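Local coordinates for protein anastral spindle 2, SAS 4 (PDB 4BY2) that is an Ana2 proline-rich motif fused to the Sas-4 TCP domain, whose complex serves centriole assembly, Sas-4 probably acting as a tubulin-binding adaptor, at residues L132-L135 against Q141-H144; V183-R186 against K190-N193. All coordinates share one frame; numbering follows the deposited sequence.

Contact 1 (L132-L135 against Q141-H144)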
loop_
_atom_site.group_PDB
_atom_site.type_symbol
_atom_site.label_atom_id
_atom_site.label_comp_id
_atom_site.label_asym_id
_atom_site.label_seq_id
_atom_site.Cartn_x
_atom_site.Cartn_y
_atom_site.Cartn_z
ATOM N N LEU A 132 3.867 -4.367 6.990
ATOM C CA LEU A 132 3.592 -3.116 6.285
ATOM C C LEU A 132 3.021 -3.346 4.884
ATOM O O LEU A 132 3.538 -4.161 4.123
ATOM C CB LEU A 132 4.843 -2.204 6.242
ATOM C CG LEU A 132 4.741 -0.876 5.453
ATOM C CD1 LEU A 132 3.896 0.165 6.181
ATOM C CD2 LEU A 132 6.099 -0.310 5.174
ATOM N N GLU A 133 1.938 -2.623 4.567
ATOM C CA GLU A 133 1.265 -2.649 3.273
ATOM C C GLU A 133 1.241 -1.235 2.705
ATOM O O GLU A 133 0.772 -0.307 3.367
ATOM C CB GLU A 133 -0.150 -3.234 3.393
ATOM C CG GLU A 133 -0.180 -4.748 3.285
ATOM C CD GLU A 133 -1.392 -5.426 3.894
ATOM O OE1 GLU A 133 -2.534 -5.008 3.589
ATOM O OE2 GLU A 133 -1.199 -6.397 4.660
ATOM N N ILE A 134 1.793 -1.070 1.499
ATOM C CA ILE A 134 1.877 0.217 0.817
ATOM C C ILE A 134 1.054 0.217 -0.472
ATOM O O ILE A 134 1.287 -0.612 -1.354
ATOM C CB ILE A 134 3.359 0.657 0.596
ATOM C CG1 ILE A 134 4.068 0.928 1.941
ATOM C CG2 ILE A 134 3.455 1.874 -0.337
ATOM C CD1 ILE A 134 5.576 1.233 1.850
ATOM N N LEU A 135 0.106 1.165 -0.575
ATOM C CA LEU A 135 -0.741 1.372 -1.748
ATOM C C LEU A 135 -0.243 2.586 -2.525
ATOM O O LEU A 135 0.002 3.623 -1.921
ATOM C CB LEU A 135 -2.196 1.586 -1.328
ATOM C CG LEU A 135 -3.038 0.335 -1.167
ATOM C CD1 LEU A 135 -4.324 0.647 -0.419
ATOM C CD2 LEU A 135 -3.354 -0.292 -2.523
ATOM N N GLN A 141 -0.788 9.488 -4.592
ATOM C CA GLN A 141 -1.258 9.167 -3.246
ATOM C C GLN A 141 -0.758 7.794 -2.793
ATOM O O GLN A 141 -0.970 6.794 -3.481
ATOM C CB GLN A 141 -2.785 9.289 -3.116
ATOM C CG GLN A 141 -3.263 9.322 -1.664
ATOM C CD GLN A 141 -4.759 9.421 -1.533
ATOM O OE1 GLN A 141 -5.397 10.362 -2.020
ATOM N NE2 GLN A 141 -5.348 8.479 -0.812
ATOM N N THR A 142 -0.081 7.765 -1.637
ATOM C CA THR A 142 0.497 6.558 -1.057
ATOM C C THR A 142 -0.095 6.287 0.334
ATOM O O THR A 142 -0.098 7.175 1.182
ATOM C CB THR A 142 2.033 6.641 -1.101
ATOM O OG1 THR A 142 2.446 6.960 -2.433
ATOM C CG2 THR A 142 2.700 5.350 -0.683
ATOM N N GLU A 143 -0.603 5.064 0.556
ATOM C CA GLU A 143 -1.227 4.666 1.823
ATOM C C GLU A 143 -0.407 3.577 2.510
ATOM O O GLU A 143 -0.158 2.529 1.916
ATOM C CB GLU A 143 -2.683 4.212 1.612
ATOM C CG GLU A 143 -3.490 5.115 0.687
ATOM C CD GLU A 143 -4.998 4.940 0.664
ATOM O OE1 GLU A 143 -5.492 3.836 0.991
ATOM O OE2 GLU A 143 -5.686 5.912 0.281
ATOM N N HIS A 144 0.030 3.841 3.756
ATOM C CA HIS A 144 0.857 2.931 4.552
ATOM C C HIS A 144 0.040 2.341 5.688
ATOM O O HIS A 144 -0.520 3.094 6.488
ATOM C CB HIS A 144 2.092 3.661 5.119
ATOM C CG HIS A 144 2.957 4.310 4.084
ATOM N ND1 HIS A 144 4.213 3.827 3.796
ATOM C CD2 HIS A 144 2.721 5.400 3.317
ATOM C CE1 HIS A 144 4.699 4.623 2.857
ATOM N NE2 HIS A 144 3.836 5.587 2.540
#
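The carbonyl oxygen of Leu135 is gripped twice by the opposite strand. Glu143 N gives Leu135 O a hydrogen bond of 2.9 Å, in the carbonyl plane and on a lone pair. The CA-H of Thr142 adds a weaker C-H...O contact. This is a beta hairpin of the Sas-4 TCP domain, which is built as an extended antiparallel sheet. Leu135 and Glu143 form a hydrogen-bonded pair, and Leu135 N returns a bond to Glu143 O with an N-H...O angle of 166°. The next pair, Ile134 with His144, is non-hydrogen-bonded. Here the side chains lie alongside each other and point the same way. Ile134 keeps CG1 beside its backbone N (chi1 -66°), and that branch reaches the imidazole, with CG1 3.4 Å from His144 ND1. Ile134 CG2, the other branch, meets Thr142 CG2 at 3.6 Å. Leu132 CD1 comes to the edge of the same ring, near its plane. An alanine in place of Ile134 would probably leave the His144 ring with less to hold its rotation and the Thr142 methyl without its mate. His154 also meets this ring, from the next strand. On the face of Leu135 and Glu143, the CB atoms of these two residues stand 4.0 Å apart. The carboxylate of Glu143 is buried but well supplied. Its OE1 pairs with Arg145, and its OE2 accepts Ser21 N from the fused Ana2 part. Gln141 NE2 adds a weak bond of 2.8 Å to Glu143 OE2, while Leu135 CD1 lies 3.7 Å from Glu143 OE1.

Contact 2 (V183-R186 against K190-N193); sequences VQLR and KILN
Gln184 and Lys190 slant across each other on one face of the sheet, with their polar ends meeting. Lys190 NZ gives Gln184 OE1 a hydrogen bond of 2.8 Å, and the ammonium lies in the plane of the amide carbonyl. Two bends bring these ends together. The glutamine chain leaves with CG anti to the backbone N and then folds at chi2 (67°). The lysine runs extended to CE and turns only at its last torsion. The lower part of the lysine also lies against the amide, with Lys190 CG 3.8 Å from Gln184 NE2. Gln184 NE2 bonds in turn to Leu185 O at 3.2 Å, almost in the amide plane. With a donor at one end and an acceptor at the other, the amide is probably held in this flip; a weak bond to Gly188 O adds to it. The amide oxygen, turned to the ammonium, may also ease the lysine's charge on this partly exposed face.

The two segments lie on the facing strands of a beta hairpin in the Sas-4 TCP domain, running antiparallel at 172°. Gln184 and Lys190 are its non-hydrogen-bonded pair. Val183 and Ile191 are the hydrogen-bonded pair, and each donates its N-H to the other's carbonyl oxygen.

On the face of Val183 and Ile191 the contacts are mostly apolar. Val183 CB faces Ile191 CB at 4.1 Å. Leu185 slants across Ile191 and brings its CD2 methyl to 3.8 Å from Ile191 CG1. The isoleucine keeps CG1 beside its own backbone N (chi1 -52°), which puts this branch next to the leucine methyl. Lys199 and Ile201 of the next strand also touch Ile191. Farther along, Val183 CG2 lies 4.4 Å from Asn193 ND2, and Asn193 OD1 accepts a hydrogen bond from Lys199 NZ.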
loop_
_atom_site.group_PDB
_atom_site.type_symbol
_atom_site.label_atom_id
_atom_site.label_comp_id
_atom_site.label_asym_id
_atom_site.label_seq_id
_atom_site.Cartn_x
_atom_site.Cartn_y
_atom_site.Cartn_z
ATOM N N VAL A 183 -3.090 18.481 15.448
ATOM C CA VAL A 183 -3.498 17.338 16.263
ATOM C C VAL A 183 -4.959 17.509 16.682
ATOM O O VAL A 183 -5.269 18.368 17.505
ATOM C CB VAL A 183 -2.571 17.088 17.489
ATOM C CG1 VAL A 183 -2.934 15.787 18.199
ATOM C CG2 VAL A 183 -1.098 17.087 17.097
ATOM N N GLN A 184 -5.850 16.694 16.100
ATOM C CA GLN A 184 -7.275 16.680 16.426
ATOM C C GLN A 184 -7.457 15.680 17.568
ATOM O O GLN A 184 -6.863 14.604 17.528
ATOM C CB GLN A 184 -8.111 16.284 15.187
ATOM C CG GLN A 184 -9.624 16.160 15.415
ATOM C CD GLN A 184 -10.296 17.474 15.728
ATOM O OE1 GLN A 184 -10.482 18.330 14.858
ATOM N NE2 GLN A 184 -10.705 17.649 16.976
ATOM N N LEU A 185 -8.233 16.052 18.597
ATOM C CA LEU A 185 -8.484 15.209 19.767
ATOM C C LEU A 185 -9.884 14.581 19.678
ATOM O O LEU A 185 -10.718 15.054 18.899
ATOM C CB LEU A 185 -8.334 16.027 21.078
ATOM C CG LEU A 185 -6.933 16.506 21.568
ATOM C CD1 LEU A 185 -5.988 15.366 21.866
ATOM C CD2 LEU A 185 -6.294 17.533 20.653
ATOM N N ARG A 186 -10.134 13.514 20.465
ATOM C CA ARG A 186 -11.419 12.805 20.506
ATOM C C ARG A 186 -12.532 13.690 21.090
ATOM O O ARG A 186 -13.637 13.721 20.543
ATOM C CB ARG A 186 -11.283 11.513 21.324
ATOM C CG ARG A 186 -12.424 10.516 21.149
ATOM C CD ARG A 186 -12.557 9.667 22.398
ATOM N NE ARG A 186 -13.402 8.489 22.202
ATOM C CZ ARG A 186 -13.338 7.390 22.949
ATOM N NH1 ARG A 186 -12.452 7.298 23.934
ATOM N NH2 ARG A 186 -14.143 6.365 22.701
ATOM N N LYS A 190 -8.272 20.803 19.665
ATOM C CA LYS A 190 -7.256 20.836 18.607
ATOM C C LYS A 190 -5.944 21.447 19.109
ATOM O O LYS A 190 -5.966 22.413 19.875
ATOM C CB LYS A 190 -7.752 21.626 17.377
ATOM C CG LYS A 190 -8.940 21.020 16.631
ATOM C CD LYS A 190 -9.517 22.020 15.634
ATOM C CE LYS A 190 -10.941 21.709 15.240
ATOM N NZ LYS A 190 -11.014 20.933 13.976
ATOM N N ILE A 191 -4.803 20.881 18.665
ATOM C CA ILE A 191 -3.455 21.359 18.993
ATOM C C ILE A 191 -2.751 21.666 17.670
ATOM O O ILE A 191 -2.442 20.746 16.913
ATOM C CB ILE A 191 -2.645 20.364 19.889
ATOM C CG1 ILE A 191 -3.418 19.933 21.178
ATOM C CG2 ILE A 191 -1.243 20.903 20.222
ATOM C CD1 ILE A 191 -3.824 21.045 22.228
ATOM N N LEU A 192 -2.531 22.952 17.377
ATOM C CA LEU A 192 -1.891 23.376 16.135
ATOM C C LEU A 192 -0.460 23.873 16.369
ATOM O O LEU A 192 -0.255 24.938 16.959
ATOM C CB LEU A 192 -2.764 24.422 15.412
ATOM C CG LEU A 192 -2.332 24.877 14.016
ATOM C CD1 LEU A 192 -2.619 23.814 12.972
ATOM C CD2 LEU A 192 -3.049 26.150 13.628
ATOM N N ASN A 193 0.527 23.082 15.913
ATOM C CA ASN A 193 1.951 23.394 16.030
ATOM C C ASN A 193 2.451 24.026 14.727
ATOM O O ASN A 193 2.734 23.322 13.755
ATOM C CB ASN A 193 2.763 22.145 16.405
ATOM C CG ASN A 193 2.372 21.523 17.725
ATOM O OD1 ASN A 193 2.684 22.040 18.802
ATOM N ND2 ASN A 193 1.701 20.381 17.667
#

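In the fold
Both contacts are hairpins of the antiparallel sheet of the Sas-4 TCP domain. They follow one another along the chain, and their centres are 24 Å apart. Their nearest atoms are about 17 Å apart, so they do not touch. Strands 151-154, 160-163 and 170-175 lie between them. The centre of contact 1 is about 3 Å from the centre of the modelled chain. That of contact 2 is about 26 Å from it, close to the end strand 199-202. Contact 1 also meets the proline-rich motif of Ana2, joined here by engineered fusion, through Pro18, Pro20 and Ser21, on the face of Leu135 and Glu143. Contact 2 lies on the surface.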